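Local coordinates for ankyrin repeat domain protein (Legionella pneumophila subsp. pneumophila, PDB 6MCA), which is a cysteine protease-like bacterial effector with ankyrin repeats and interacts with the host LARP7 component of the 7SK snRNP complex, at residues A[186-191]-A[348-353]; A[227-231]-A[247-251]; A[258-262]-A[308-312]; A[274-280]-A[291-297]. All coordinates share one frame; numbering follows the deposited sequence.

How the interactions relate
The chain leaves its N-terminal repeats and reaches 186-191, the first half of interaction 1. That contact closes with 348-353, so the other three lie within its span. Interaction 2 closes first, a short loop between helices 215-233 and 242-251. Interaction 3 opens in strand 256-263. The chain runs through strand 266-273, then pairs 276-280 with 292-297 in interaction 4, before helix 305-312 closes interaction 3. Interaction 4 thus lies within interaction 3. No spans cross. Interactions 2 and 3 share a core through Leu231 and Leu312. Leu259 and Phe311 meet Trp277 of interaction 4. From interaction 1, Leu188 touches Pro260 of interaction 3 and Asn351 touches Ile280 of interaction 4.

Interaction 1 (A[186-191]-A[348-353]); sequences FILEFT and SWANVQ
Phe186 lays one face of its ring on Ser348. Ser348 CB lies 3.4 Å from the centroid of the Phe186 ring and only 1° off the ring normal, a CH-pi contact. The Phe186 side chain leaves anti to the backbone N (chi1 178°), which carries the ring toward helix 348-353.

Apolar contacts surround this CH-pi contact. Val352 CG2 meets the ring edge at Phe186 CZ, 4.0 Å away. The Thr191 methyl fits between two side chains, with CG2 3.6 Å from Val352 CG1 and 3.7 Å from Trp349 CE3.

No hydrogen bond crosses the contact. Thr191 OG1 turns back to O of the N-cap residue Ile187 at 2.7 Å, and Thr191 N reaches the same oxygen from the opposite face of its plane. The bond is consistent with a fixed Thr191 rotamer, in which the methyl faces helix 348-353. Gln353 NE2 bonds Trp349 O and sits 3.2 Å above the Trp349 ring plane.

Ser348 OG is bonded to Ala267 N. Helix 147-162 lies against Trp349, whose ring stacks on His161. The contact joins the start of helix 188-202 to helix 348-353 beside strand 266-273 of the five-stranded antiparallel sheet.

Interaction 2 (A[227-231]-A[247-251]); sequences DAAEL and RIAAL
Glu230 and Arg247 bridge an antiparallel helical hairpin. Its arms are helices 215-233 and 242-251, consecutive in the chain. The axes of the two short segments are inclined at 154° and come within 11.5 Å.

The salt bridge is a side-on, two-pronged grip. Arg247 NE donates to Glu230 OE2 at 2.8 Å, and Arg247 NH2 donates to Glu230 OE1 at 2.9 Å. Both bonds are nearly straight. The carboxylate and guanidinium planes are only 12° apart, so the two groups lie almost flat with each other. OE2 receives its donor on the syn lone pair, and OE1 is met on its syn side. Glu230 is fully extended beyond CG, whereas Arg247 is bent at chi2 and chi3 to bring its edge round to the acid. Two bonds between two flat groups fix the rotation of both. Asp227 lies near the same guanidinium, but Asp227 OD1 is 4.6 Å from Arg247 NH2, too far for a salt bridge. Its negative charge may still favour the arginine there.

Beside the salt bridge the contact is apolar. Leu231 and Leu251 meet tip to tip, with Leu231 CD2 3.7 Å from Leu251 CD1. Leu231 CD2 also lies 4.1 Å from Ile248 CG1. The other branch of Leu251 turns to Asp227, with Leu251 CD2 3.5 Å from Asp227 CG. Leu251 CG lies over one face of the Arg247 guanidinium, offset toward its rim.

Tyr234 adds a weak hydrogen bond to Glu230 OE2. Helix 305-312 packs against the hairpin, with Leu312 on Leu231 and both Ile305 and Ile308 on Ile248.

Interaction 3 (A[258-262]-A[308-312]); sequences ILPAA and IHDFL
Leu259 overlaps one face of the Phe311 ring. Its CD1 methyl lies 4.2 Å from the Phe311 ring centroid and 11° off the ring normal, a CH-pi contact. Leu259 CB is closer to the rim, 3.6 Å from Phe311 CE1. Ala261, two residues on along the strand, points its CB the same way and lies 3.9 Å from Phe311 CE1. The CE1 end of the ring therefore reaches in between Leu259 and Ala261, which point the same way from strand 256-263. Phe311 chi1 is -160°, with CG opposite the backbone N, and this sends the ring out from the helix toward the strand.

The two methyls of Leu259 serve different partners. CD1 also touches Ile308, with Leu259 CD1 and Ile308 CD1 4.1 Å apart. CD2 meets the next helical residue after Phe311, and Leu259 CD2 is 3.6 Å from Leu312 CD1. Both of these side chains cross Leu259 at about a right angle. One leucine thus wedges among three residues of the helix. The other methyl of Leu312 reaches the strand backbone, with Leu312 CD2 3.5 Å from Pro260 O.

The segment axes make an angle of 46°, so the helix runs slantwise over the sheet edge strand. Phe311 also meets Phe270 and Tyr321 edge-to-face.

No hydrogen bond links the two segments, and every residue that touches is buried. Between these segments the contact is apolar, consistent with association driven by burial and shape fit rather than by directed polar bonds.

Interaction 4 (A[274-280]-A[291-297]); sequences HQWWAKI and SVNIYRI
Trp277 and Tyr295 form a hydrogen-bonded pair of two antiparallel strands. Lys279 with Asn293 is the next such pair. Trp277 N reaches Tyr295 O at 2.9 Å, and Tyr295 N returns to Trp277 O at 2.8 Å. The ladder also takes in Ile297 N, which donates almost straight to Gln275 O at 2.7 Å. The strand segments are inclined at 155°.

On one face Trp276 sits beside Arg296. The Arg296 chain bends at chi3 (-58°), and Trp276 CH2 stands 3.5 Å above its guanidinium plane, offset toward the rim. The two flat groups are turned 46° apart. Water 1 bonds at the guanidinium edge and bridges Arg296 NH2 to Gln275 NE2. Further along this face Ile280 and Val292 lie side by side, with Ile280 CG2 3.9 Å from Val292 CG2.

On the other face Tyr295 CD1 meets the indole edge at Trp277 CD1, 3.9 Å away. Trp277 CB also packs on Ile297 CG1 at 3.7 Å. Tyr295 OH lies by Lys279 CE. Lys279 NZ forms a salt bridge with Glu289 and a hydrogen bond with His322.

Helix 355-364 packs on the face of Trp276 and Ala278. The connection between the strands holds the short helix 286-289, so this is no tight hairpin. They are the third and fourth strands of a five-stranded antiparallel meander, a sheet that probably belongs to the cysteine protease-like part of the protein.

Interaction 1 (A[186-191]-A[348-353])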
loop_
_atom_site.group_PDB
_atom_site.type_symbol
_atom_site.label_atom_id
_atom_site.label_comp_id
_atom_site.label_asym_id
_atom_site.label_seq_id
_atom_site.Cartn_x
_atom_site.Cartn_y
_atom_site.Cartn_z
ATOM N N PHE A 186 7.677 0.358 2.083
ATOM C CA PHE A 186 6.459 -0.429 2.209
ATOM C C PHE A 186 5.469 0.290 3.117
ATOM O O PHE A 186 5.832 0.736 4.210
ATOM C CB PHE A 186 6.760 -1.824 2.761
ATOM C CG PHE A 186 5.535 -2.669 2.969
ATOM C CD1 PHE A 186 4.945 -3.330 1.905
ATOM C CD2 PHE A 186 4.970 -2.798 4.228
ATOM C CE1 PHE A 186 3.816 -4.107 2.092
ATOM C CE2 PHE A 186 3.840 -3.573 4.421
ATOM C CZ PHE A 186 3.263 -4.229 3.351
ATOM N N ILE A 187 4.224 0.399 2.657
ATOM C CA ILE A 187 3.134 0.990 3.425
ATOM C C ILE A 187 2.002 -0.027 3.469
ATOM O O ILE A 187 1.478 -0.419 2.420
ATOM C CB ILE A 187 2.653 2.319 2.820
ATOM C CG1 ILE A 187 3.842 3.249 2.563
ATOM C CG2 ILE A 187 1.641 2.985 3.738
ATOM C CD1 ILE A 187 3.514 4.439 1.691
ATOM N N LEU A 188 1.619 -0.443 4.678
ATOM C CA LEU A 188 0.737 -1.599 4.826
ATOM C C LEU A 188 -0.685 -1.289 4.369
ATOM O O LEU A 188 -1.257 -2.022 3.553
ATOM C CB LEU A 188 0.747 -2.079 6.277
ATOM C CG LEU A 188 -0.068 -3.338 6.575
ATOM C CD1 LEU A 188 0.407 -4.500 5.716
ATOM C CD2 LEU A 188 0.014 -3.690 8.051
ATOM N N GLU A 189 -1.284 -0.222 4.904
ATOM C CA GLU A 189 -2.657 0.117 4.537
ATOM C C GLU A 189 -2.764 0.448 3.055
ATOM O O GLU A 189 -3.714 0.026 2.376
ATOM C CB GLU A 189 -3.149 1.288 5.389
ATOM C CG GLU A 189 -2.930 1.098 6.883
ATOM C CD GLU A 189 -3.663 2.130 7.719
ATOM O OE1 GLU A 189 -4.912 2.121 7.719
ATOM O OE2 GLU A 189 -2.989 2.949 8.378
ATOM N N PHE A 190 -1.793 1.206 2.537
ATOM C CA PHE A 190 -1.731 1.463 1.105
ATOM C C PHE A 190 -1.661 0.162 0.319
ATOM O O PHE A 190 -2.334 0.013 -0.706
ATOM C CB PHE A 190 -0.525 2.349 0.786
ATOM C CG PHE A 190 -0.246 2.495 -0.685
ATOM C CD1 PHE A 190 -0.929 3.432 -1.443
ATOM C CD2 PHE A 190 0.706 1.702 -1.306
ATOM C CE1 PHE A 190 -0.673 3.573 -2.793
ATOM C CE2 PHE A 190 0.964 1.835 -2.657
ATOM C CZ PHE A 190 0.274 2.774 -3.401
ATOM N N THR A 191 -0.848 -0.790 0.786
ATOM C CA THR A 191 -0.704 -2.056 0.074
ATOM C C THR A 191 -2.015 -2.834 0.058
ATOM O O THR A 191 -2.405 -3.381 -0.979
ATOM C CB THR A 191 0.411 -2.893 0.704
ATOM O OG1 THR A 191 1.675 -2.260 0.466
ATOM C CG2 THR A 191 0.440 -4.289 0.105
ATOM N N SER A 348 7.682 -7.781 2.661
ATOM C CA SER A 348 6.325 -7.456 3.096
ATOM C C SER A 348 5.359 -7.425 1.917
ATOM O O SER A 348 4.261 -7.996 1.980
ATOM C CB SER A 348 6.325 -6.117 3.832
ATOM O OG SER A 348 7.264 -6.114 4.892
ATOM N N TRP A 349 5.754 -6.758 0.830
ATOM C CA TRP A 349 4.901 -6.694 -0.353
ATOM C C TRP A 349 4.595 -8.087 -0.883
ATOM O O TRP A 349 3.435 -8.418 -1.151
ATOM C CB TRP A 349 5.564 -5.841 -1.435
ATOM C CG TRP A 349 4.839 -5.886 -2.746
ATOM C CD1 TRP A 349 5.092 -6.724 -3.795
ATOM C CD2 TRP A 349 3.738 -5.062 -3.148
ATOM N NE1 TRP A 349 4.217 -6.471 -4.824
ATOM C CE2 TRP A 349 3.375 -5.455 -4.452
ATOM C CE3 TRP A 349 3.025 -4.029 -2.532
ATOM C CZ2 TRP A 349 2.333 -4.851 -5.151
ATOM C CZ3 TRP A 349 1.988 -3.431 -3.228
ATOM C CH2 TRP A 349 1.653 -3.844 -4.523
ATOM N N ALA A 350 5.628 -8.919 -1.039
ATOM C CA ALA A 350 5.422 -10.275 -1.537
ATOM C C ALA A 350 4.557 -11.088 -0.583
ATOM O O ALA A 350 3.733 -11.903 -1.018
ATOM C CB ALA A 350 6.769 -10.962 -1.762
ATOM N N ASN A 351 4.729 -10.878 0.725
ATOM C CA ASN A 351 3.903 -11.581 1.701
ATOM C C ASN A 351 2.434 -11.216 1.542
ATOM O O ASN A 351 1.558 -12.084 1.628
ATOM C CB ASN A 351 4.382 -11.273 3.121
ATOM C CG ASN A 351 5.665 -11.999 3.475
ATOM O OD1 ASN A 351 6.072 -12.935 2.788
ATOM N ND2 ASN A 351 6.308 -11.570 4.555
ATOM N N VAL A 352 2.143 -9.935 1.304
ATOM C CA VAL A 352 0.754 -9.532 1.100
ATOM C C VAL A 352 0.224 -10.081 -0.220
ATOM O O VAL A 352 -0.929 -10.523 -0.303
ATOM C CB VAL A 352 0.617 -8.000 1.178
ATOM C CG1 VAL A 352 -0.831 -7.591 0.959
ATOM C CG2 VAL A 352 1.115 -7.493 2.522
ATOM N N GLN A 353 1.051 -10.067 -1.271
ATOM C CA GLN A 353 0.613 -10.603 -2.559
ATOM C C GLN A 353 0.260 -12.080 -2.453
ATOM O O GLN A 353 -0.733 -12.533 -3.036
ATOM C CB GLN A 353 1.691 -10.404 -3.629
ATOM C CG GLN A 353 2.161 -8.976 -3.837
ATOM C CD GLN A 353 1.025 -7.979 -3.882
ATOM O OE1 GLN A 353 0.174 -8.027 -4.770
ATOM N NE2 GLN A 353 1.008 -7.062 -2.922
#

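Interaction 2 (A[227-231]-A[247-251])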
loop_
_atom_site.group_PDB
_atom_site.type_symbol
_atom_site.label_atom_id
_atom_site.label_comp_id
_atom_site.label_asym_id
_atom_site.label_seq_id
_atom_site.Cartn_x
_atom_site.Cartn_y
_atom_site.Cartn_z
ATOM N N ASP A 227 -12.207 -6.082 5.220
ATOM C CA ASP A 227 -12.205 -6.168 6.674
ATOM C C ASP A 227 -10.818 -5.876 7.226
ATOM O O ASP A 227 -10.675 -5.116 8.193
ATOM C CB ASP A 227 -12.694 -7.546 7.118
ATOM C CG ASP A 227 -14.148 -7.789 6.759
ATOM O OD1 ASP A 227 -14.887 -6.800 6.569
ATOM O OD2 ASP A 227 -14.553 -8.968 6.665
ATOM N N ALA A 228 -9.782 -6.425 6.584
ATOM C CA ALA A 228 -8.417 -6.170 7.032
ATOM C C ALA A 228 -8.162 -4.674 7.128
ATOM O O ALA A 228 -7.695 -4.176 8.162
ATOM C CB ALA A 228 -7.419 -6.837 6.084
ATOM N N ALA A 229 -8.525 -3.935 6.074
ATOM C CA ALA A 229 -8.348 -2.488 6.082
ATOM C C ALA A 229 -8.967 -1.877 7.329
ATOM O O ALA A 229 -8.304 -1.138 8.070
ATOM C CB ALA A 229 -8.955 -1.876 4.818
ATOM N N GLU A 230 -10.225 -2.228 7.610
ATOM C CA GLU A 230 -10.877 -1.721 8.811
ATOM C C GLU A 230 -10.053 -2.056 10.046
ATOM O O GLU A 230 -9.692 -1.166 10.828
ATOM C CB GLU A 230 -12.290 -2.292 8.925
ATOM C CG GLU A 230 -13.060 -1.798 10.141
ATOM C CD GLU A 230 -14.464 -2.368 10.217
ATOM O OE1 GLU A 230 -14.865 -3.091 9.280
ATOM O OE2 GLU A 230 -15.166 -2.093 11.213
ATOM N N LEU A 231 -9.689 -3.333 10.201
ATOM C CA LEU A 231 -8.938 -3.746 11.381
ATOM C C LEU A 231 -7.603 -3.026 11.470
ATOM O O LEU A 231 -7.083 -2.820 12.572
ATOM C CB LEU A 231 -8.727 -5.260 11.369
ATOM C CG LEU A 231 -9.951 -6.113 11.705
ATOM C CD1 LEU A 231 -9.685 -7.575 11.385
ATOM C CD2 LEU A 231 -10.343 -5.939 13.164
ATOM N N ARG A 247 -17.246 -4.438 16.749
ATOM C CA ARG A 247 -16.868 -4.677 15.361
ATOM C C ARG A 247 -15.936 -5.876 15.243
ATOM O O ARG A 247 -16.075 -6.690 14.322
ATOM C CB ARG A 247 -16.218 -3.426 14.773
ATOM C CG ARG A 247 -17.215 -2.469 14.145
ATOM C CD ARG A 247 -18.114 -3.184 13.147
ATOM N NE ARG A 247 -17.412 -3.537 11.916
ATOM C CZ ARG A 247 -17.834 -4.455 11.052
ATOM N NH1 ARG A 247 -18.951 -5.130 11.287
ATOM N NH2 ARG A 247 -17.134 -4.705 9.954
ATOM N N ILE A 248 -14.980 -6.002 16.165
ATOM C CA ILE A 248 -14.077 -7.150 16.141
ATOM C C ILE A 248 -14.853 -8.444 16.367
ATOM O O ILE A 248 -14.567 -9.471 15.741
ATOM C CB ILE A 248 -12.952 -6.967 17.177
ATOM C CG1 ILE A 248 -12.097 -5.749 16.826
ATOM C CG2 ILE A 248 -12.071 -8.203 17.236
ATOM C CD1 ILE A 248 -10.999 -5.470 17.825
ATOM N N ALA A 249 -15.855 -8.412 17.250
ATOM C CA ALA A 249 -16.691 -9.589 17.464
ATOM C C ALA A 249 -17.473 -9.942 16.208
ATOM O O ALA A 249 -17.641 -11.125 15.883
ATOM C CB ALA A 249 -17.637 -9.354 18.641
ATOM N N ALA A 250 -17.962 -8.928 15.492
ATOM C CA ALA A 250 -18.656 -9.184 14.235
ATOM C C ALA A 250 -17.724 -9.818 13.208
ATOM O O ALA A 250 -18.095 -10.788 12.535
ATOM C CB ALA A 250 -19.254 -7.886 13.691
ATOM N N LEU A 251 -16.502 -9.291 13.083
ATOM C CA LEU A 251 -15.566 -9.802 12.081
ATOM C C LEU A 251 -15.019 -11.179 12.439
ATOM O O LEU A 251 -14.619 -11.935 11.543
ATOM C CB LEU A 251 -14.413 -8.826 11.880
ATOM C CG LEU A 251 -14.850 -7.401 11.546
ATOM C CD1 LEU A 251 -13.802 -6.372 11.948
ATOM C CD2 LEU A 251 -15.158 -7.326 10.062
#

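Interaction 3 (A[258-262]-A[308-312])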
loop_
_atom_site.group_PDB
_atom_site.type_symbol
_atom_site.label_atom_id
_atom_site.label_comp_id
_atom_site.label_asym_id
_atom_site.label_seq_id
_atom_site.Cartn_x
_atom_site.Cartn_y
_atom_site.Cartn_z
ATOM N N ILE A 258 -8.110 -11.827 7.240
ATOM C CA ILE A 258 -6.733 -11.547 6.844
ATOM C C ILE A 258 -6.090 -10.708 7.938
ATOM O O ILE A 258 -6.558 -9.604 8.241
ATOM C CB ILE A 258 -6.662 -10.840 5.482
ATOM C CG1 ILE A 258 -7.214 -11.750 4.384
ATOM C CG2 ILE A 258 -5.228 -10.442 5.156
ATOM C CD1 ILE A 258 -7.176 -11.133 3.005
ATOM N N LEU A 259 -5.019 -11.230 8.530
ATOM C CA LEU A 259 -4.332 -10.586 9.650
ATOM C C LEU A 259 -2.887 -10.301 9.273
ATOM O O LEU A 259 -2.041 -11.214 9.305
ATOM C CB LEU A 259 -4.394 -11.466 10.897
ATOM C CG LEU A 259 -5.771 -11.632 11.534
ATOM C CD1 LEU A 259 -5.753 -12.721 12.590
ATOM C CD2 LEU A 259 -6.218 -10.317 12.136
ATOM N N PRO A 260 -2.558 -9.074 8.867
ATOM C CA PRO A 260 -1.145 -8.713 8.689
ATOM C C PRO A 260 -0.522 -8.362 10.033
ATOM O O PRO A 260 -1.098 -7.609 10.822
ATOM C CB PRO A 260 -1.199 -7.493 7.758
ATOM C CG PRO A 260 -2.625 -7.434 7.247
ATOM C CD PRO A 260 -3.457 -8.047 8.324
ATOM N N ALA A 261 0.654 -8.924 10.296
ATOM C CA ALA A 261 1.377 -8.701 11.537
ATOM C C ALA A 261 2.743 -8.104 11.233
ATOM O O ALA A 261 3.400 -8.488 10.258
ATOM C CB ALA A 261 1.538 -10.004 12.327
ATOM N N ALA A 262 3.160 -7.162 12.073
ATOM C CA ALA A 262 4.462 -6.522 11.962
ATOM C C ALA A 262 5.430 -7.207 12.919
ATOM O O ALA A 262 5.171 -7.280 14.125
ATOM C CB ALA A 262 4.365 -5.028 12.268
ATOM N N ILE A 308 -7.508 -11.458 19.127
ATOM C CA ILE A 308 -7.356 -10.466 18.066
ATOM C C ILE A 308 -6.705 -9.201 18.608
ATOM O O ILE A 308 -5.901 -8.555 17.924
ATOM C CB ILE A 308 -8.718 -10.168 17.410
ATOM C CG1 ILE A 308 -9.291 -11.434 16.772
ATOM C CG2 ILE A 308 -8.582 -9.069 16.367
ATOM C CD1 ILE A 308 -8.499 -11.926 15.578
ATOM N N HIS A 309 -7.028 -8.834 19.850
ATOM C CA HIS A 309 -6.432 -7.640 20.439
ATOM C C HIS A 309 -4.938 -7.834 20.672
ATOM O O HIS A 309 -4.129 -6.975 20.304
ATOM C CB HIS A 309 -7.142 -7.275 21.742
ATOM C CG HIS A 309 -6.809 -5.904 22.242
ATOM N ND1 HIS A 309 -5.774 -5.664 23.120
ATOM C CD2 HIS A 309 -7.363 -4.699 21.975
ATOM C CE1 HIS A 309 -5.710 -4.370 23.379
ATOM N NE2 HIS A 309 -6.663 -3.762 22.696
ATOM N N ASP A 310 -4.550 -8.963 21.273
ATOM C CA ASP A 310 -3.130 -9.265 21.422
ATOM C C ASP A 310 -2.429 -9.322 20.071
ATOM O O ASP A 310 -1.258 -8.938 19.959
ATOM C CB ASP A 310 -2.946 -10.591 22.162
ATOM C CG ASP A 310 -3.494 -10.555 23.576
ATOM O OD1 ASP A 310 -4.016 -9.499 23.990
ATOM O OD2 ASP A 310 -3.403 -11.586 24.274
ATOM N N PHE A 311 -3.134 -9.780 19.034
ATOM C CA PHE A 311 -2.534 -9.996 17.724
ATOM C C PHE A 311 -2.287 -8.686 16.986
ATOM O O PHE A 311 -1.213 -8.493 16.406
ATOM C CB PHE A 311 -3.445 -10.907 16.900
ATOM C CG PHE A 311 -2.760 -11.581 15.747
ATOM C CD1 PHE A 311 -2.491 -10.889 14.578
ATOM C CD2 PHE A 311 -2.398 -12.914 15.828
ATOM C CE1 PHE A 311 -1.866 -11.512 13.517
ATOM C CE2 PHE A 311 -1.773 -13.542 14.772
ATOM C CZ PHE A 311 -1.507 -12.841 13.615
ATOM N N LEU A 312 -3.264 -7.781 16.989
ATOM C CA LEU A 312 -3.211 -6.590 16.151
ATOM C C LEU A 312 -2.946 -5.297 16.906
ATOM O O LEU A 312 -2.409 -4.358 16.316
ATOM C CB LEU A 312 -4.524 -6.428 15.373
ATOM C CG LEU A 312 -4.792 -7.371 14.202
ATOM C CD1 LEU A 312 -6.143 -7.049 13.583
ATOM C CD2 LEU A 312 -3.685 -7.280 13.163
#

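Interaction 4 (A[274-280]-A[291-297])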
loop_
_atom_site.group_PDB
_atom_site.type_symbol
_atom_site.label_atom_id
_atom_site.label_comp_id
_atom_site.label_asym_id
_atom_site.label_seq_id
_atom_site.Cartn_x
_atom_site.Cartn_y
_atom_site.Cartn_z
ATOM N N HIS A 274 -12.526 -20.552 8.191
ATOM C CA HIS A 274 -13.195 -21.590 8.966
ATOM C C HIS A 274 -12.213 -22.238 9.936
ATOM O O HIS A 274 -11.646 -21.554 10.795
ATOM C CB HIS A 274 -13.832 -22.627 8.040
ATOM C CG HIS A 274 -14.874 -22.058 7.126
ATOM N ND1 HIS A 274 -15.676 -20.995 7.482
ATOM C CD2 HIS A 274 -15.244 -22.403 5.870
ATOM C CE1 HIS A 274 -16.494 -20.709 6.485
ATOM N NE2 HIS A 274 -16.252 -21.549 5.494
ATOM N N GLN A 275 -11.991 -23.543 9.805
ATOM C CA GLN A 275 -11.101 -24.262 10.706
ATOM C C GLN A 275 -9.649 -24.263 10.236
ATOM O O GLN A 275 -8.824 -24.967 10.827
ATOM C CB GLN A 275 -11.584 -25.704 10.892
ATOM C CG GLN A 275 -11.283 -26.630 9.720
ATOM C CD GLN A 275 -12.377 -26.626 8.672
ATOM O OE1 GLN A 275 -13.041 -25.614 8.452
ATOM N NE2 GLN A 275 -12.575 -27.766 8.020
ATOM N N TRP A 276 -9.317 -23.488 9.207
ATOM C CA TRP A 276 -7.981 -23.482 8.631
ATOM C C TRP A 276 -7.270 -22.170 8.933
ATOM O O TRP A 276 -7.890 -21.101 8.945
ATOM C CB TRP A 276 -8.038 -23.707 7.120
ATOM C CG TRP A 276 -8.764 -24.957 6.747
ATOM C CD1 TRP A 276 -9.999 -25.048 6.174
ATOM C CD2 TRP A 276 -8.307 -26.301 6.935
ATOM N NE1 TRP A 276 -10.335 -26.367 5.987
ATOM C CE2 TRP A 276 -9.314 -27.156 6.448
ATOM C CE3 TRP A 276 -7.144 -26.863 7.467
ATOM C CZ2 TRP A 276 -9.193 -28.543 6.474
ATOM C CZ3 TRP A 276 -7.024 -28.240 7.493
ATOM C CH2 TRP A 276 -8.043 -29.064 6.999
ATOM N N TRP A 277 -5.963 -22.263 9.162
ATOM C CA TRP A 277 -5.109 -21.126 9.473
ATOM C C TRP A 277 -3.874 -21.214 8.591
ATOM O O TRP A 277 -3.422 -22.310 8.265
ATOM C CB TRP A 277 -4.731 -21.131 10.961
ATOM C CG TRP A 277 -3.800 -20.044 11.405
ATOM C CD1 TRP A 277 -2.435 -20.067 11.371
ATOM C CD2 TRP A 277 -4.164 -18.785 11.985
ATOM N NE1 TRP A 277 -1.928 -18.895 11.882
ATOM C CE2 TRP A 277 -2.969 -18.092 12.266
ATOM C CE3 TRP A 277 -5.386 -18.173 12.286
ATOM C CZ2 TRP A 277 -2.961 -16.819 12.835
ATOM C CZ3 TRP A 277 -5.374 -16.908 12.850
ATOM C CH2 TRP A 277 -4.170 -16.245 13.118
ATOM N N ALA A 278 -3.344 -20.071 8.174
ATOM C CA ALA A 278 -2.218 -20.074 7.251
ATOM C C ALA A 278 -1.252 -18.962 7.613
ATOM O O ALA A 278 -1.671 -17.824 7.843
ATOM C CB ALA A 278 -2.682 -19.905 5.802
ATOM N N LYS A 279 0.033 -19.301 7.648
ATOM C CA LYS A 279 1.106 -18.341 7.854
ATOM C C LYS A 279 1.891 -18.180 6.560
ATOM O O LYS A 279 2.278 -19.176 5.929
ATOM C CB LYS A 279 2.035 -18.775 8.990
ATOM C CG LYS A 279 3.179 -17.802 9.240
ATOM C CD LYS A 279 3.888 -18.088 10.551
ATOM C CE LYS A 279 4.552 -19.450 10.531
ATOM N NZ LYS A 279 5.394 -19.670 11.741
ATOM N N ILE A 280 2.115 -16.924 6.176
ATOM C CA ILE A 280 2.819 -16.544 4.962
ATOM C C ILE A 280 3.960 -15.627 5.376
ATOM O O ILE A 280 3.727 -14.518 5.885
ATOM C CB ILE A 280 1.897 -15.841 3.957
ATOM C CG1 ILE A 280 0.647 -16.681 3.692
ATOM C CG2 ILE A 280 2.649 -15.540 2.669
ATOM C CD1 ILE A 280 -0.487 -15.900 3.069
ATOM N N SER A 291 7.681 -21.020 2.758
ATOM C CA SER A 291 7.009 -19.729 2.660
ATOM C C SER A 291 5.603 -19.762 3.243
ATOM O O SER A 291 5.207 -18.832 3.954
ATOM C CB SER A 291 6.966 -19.270 1.204
ATOM O OG SER A 291 8.228 -18.789 0.780
ATOM N N VAL A 292 4.829 -20.806 2.952
ATOM C CA VAL A 292 3.401 -20.828 3.254
ATOM C C VAL A 292 3.053 -22.142 3.934
ATOM O O VAL A 292 3.182 -23.214 3.324
ATOM C CB VAL A 292 2.546 -20.645 1.990
ATOM C CG1 VAL A 292 1.094 -20.977 2.289
ATOM C CG2 VAL A 292 2.685 -19.229 1.455
ATOM N N ASN A 293 2.567 -22.056 5.174
ATOM C CA ASN A 293 2.147 -23.225 5.940
ATOM C C ASN A 293 0.676 -23.109 6.318
ATOM O O ASN A 293 0.214 -22.043 6.735
ATOM C CB ASN A 293 2.995 -23.392 7.205
ATOM C CG ASN A 293 4.416 -23.817 6.899
ATOM O OD1 ASN A 293 4.690 -25.000 6.698
ATOM N ND2 ASN A 293 5.329 -22.855 6.862
ATOM N N ILE A 294 -0.054 -24.217 6.187
ATOM C CA ILE A 294 -1.487 -24.274 6.453
ATOM C C ILE A 294 -1.733 -25.316 7.534
ATOM O O ILE A 294 -1.329 -26.476 7.389
ATOM C CB ILE A 294 -2.287 -24.609 5.181
ATOM C CG1 ILE A 294 -1.940 -23.632 4.054
ATOM C CG2 ILE A 294 -3.783 -24.597 5.471
ATOM C CD1 ILE A 294 -2.446 -24.061 2.696
ATOM N N TYR A 295 -2.408 -24.901 8.602
ATOM C CA TYR A 295 -2.711 -25.718 9.763
ATOM C C TYR A 295 -4.219 -25.821 9.945
ATOM O O TYR A 295 -4.988 -24.997 9.441
ATOM C CB TYR A 295 -2.103 -25.127 11.046
ATOM C CG TYR A 295 -0.704 -24.565 10.914
ATOM C CD1 TYR A 295 -0.483 -23.314 10.347
ATOM C CD2 TYR A 295 0.393 -25.269 11.392
ATOM C CE1 TYR A 295 0.792 -22.796 10.235
ATOM C CE2 TYR A 295 1.671 -24.756 11.288
ATOM C CZ TYR A 295 1.866 -23.521 10.709
ATOM O OH TYR A 295 3.139 -23.009 10.604
ATOM N N ARG A 296 -4.633 -26.840 10.694
ATOM C CA ARG A 296 -6.005 -26.944 11.170
ATOM C C ARG A 296 -6.086 -26.376 12.580
ATOM O O ARG A 296 -5.242 -26.684 13.429
ATOM C CB ARG A 296 -6.486 -28.395 11.157
ATOM C CG ARG A 296 -7.925 -28.562 11.630
ATOM C CD ARG A 296 -8.225 -29.993 12.054
ATOM N NE ARG A 296 -7.981 -30.949 10.978
ATOM C CZ ARG A 296 -8.838 -31.198 9.993
ATOM N NH1 ARG A 296 -8.533 -32.086 9.056
ATOM N NH2 ARG A 296 -9.999 -30.559 9.941
ATOM N N ILE A 297 -7.096 -25.546 12.826
ATOM C CA ILE A 297 -7.302 -24.953 14.143
ATOM C C ILE A 297 -8.042 -25.969 15.006
ATOM O O ILE A 297 -9.241 -26.194 14.826
ATOM C CB ILE A 297 -8.071 -23.631 14.052
ATOM C CG1 ILE A 297 -7.300 -22.625 13.196
ATOM C CG2 ILE A 297 -8.330 -23.068 15.440
ATOM C CD1 ILE A 297 -8.125 -21.432 12.763
HETATM O O HOH W 1 -11.893 -30.875 8.229
HETATM O O HOH W 2 5.059 -19.924 6.985
#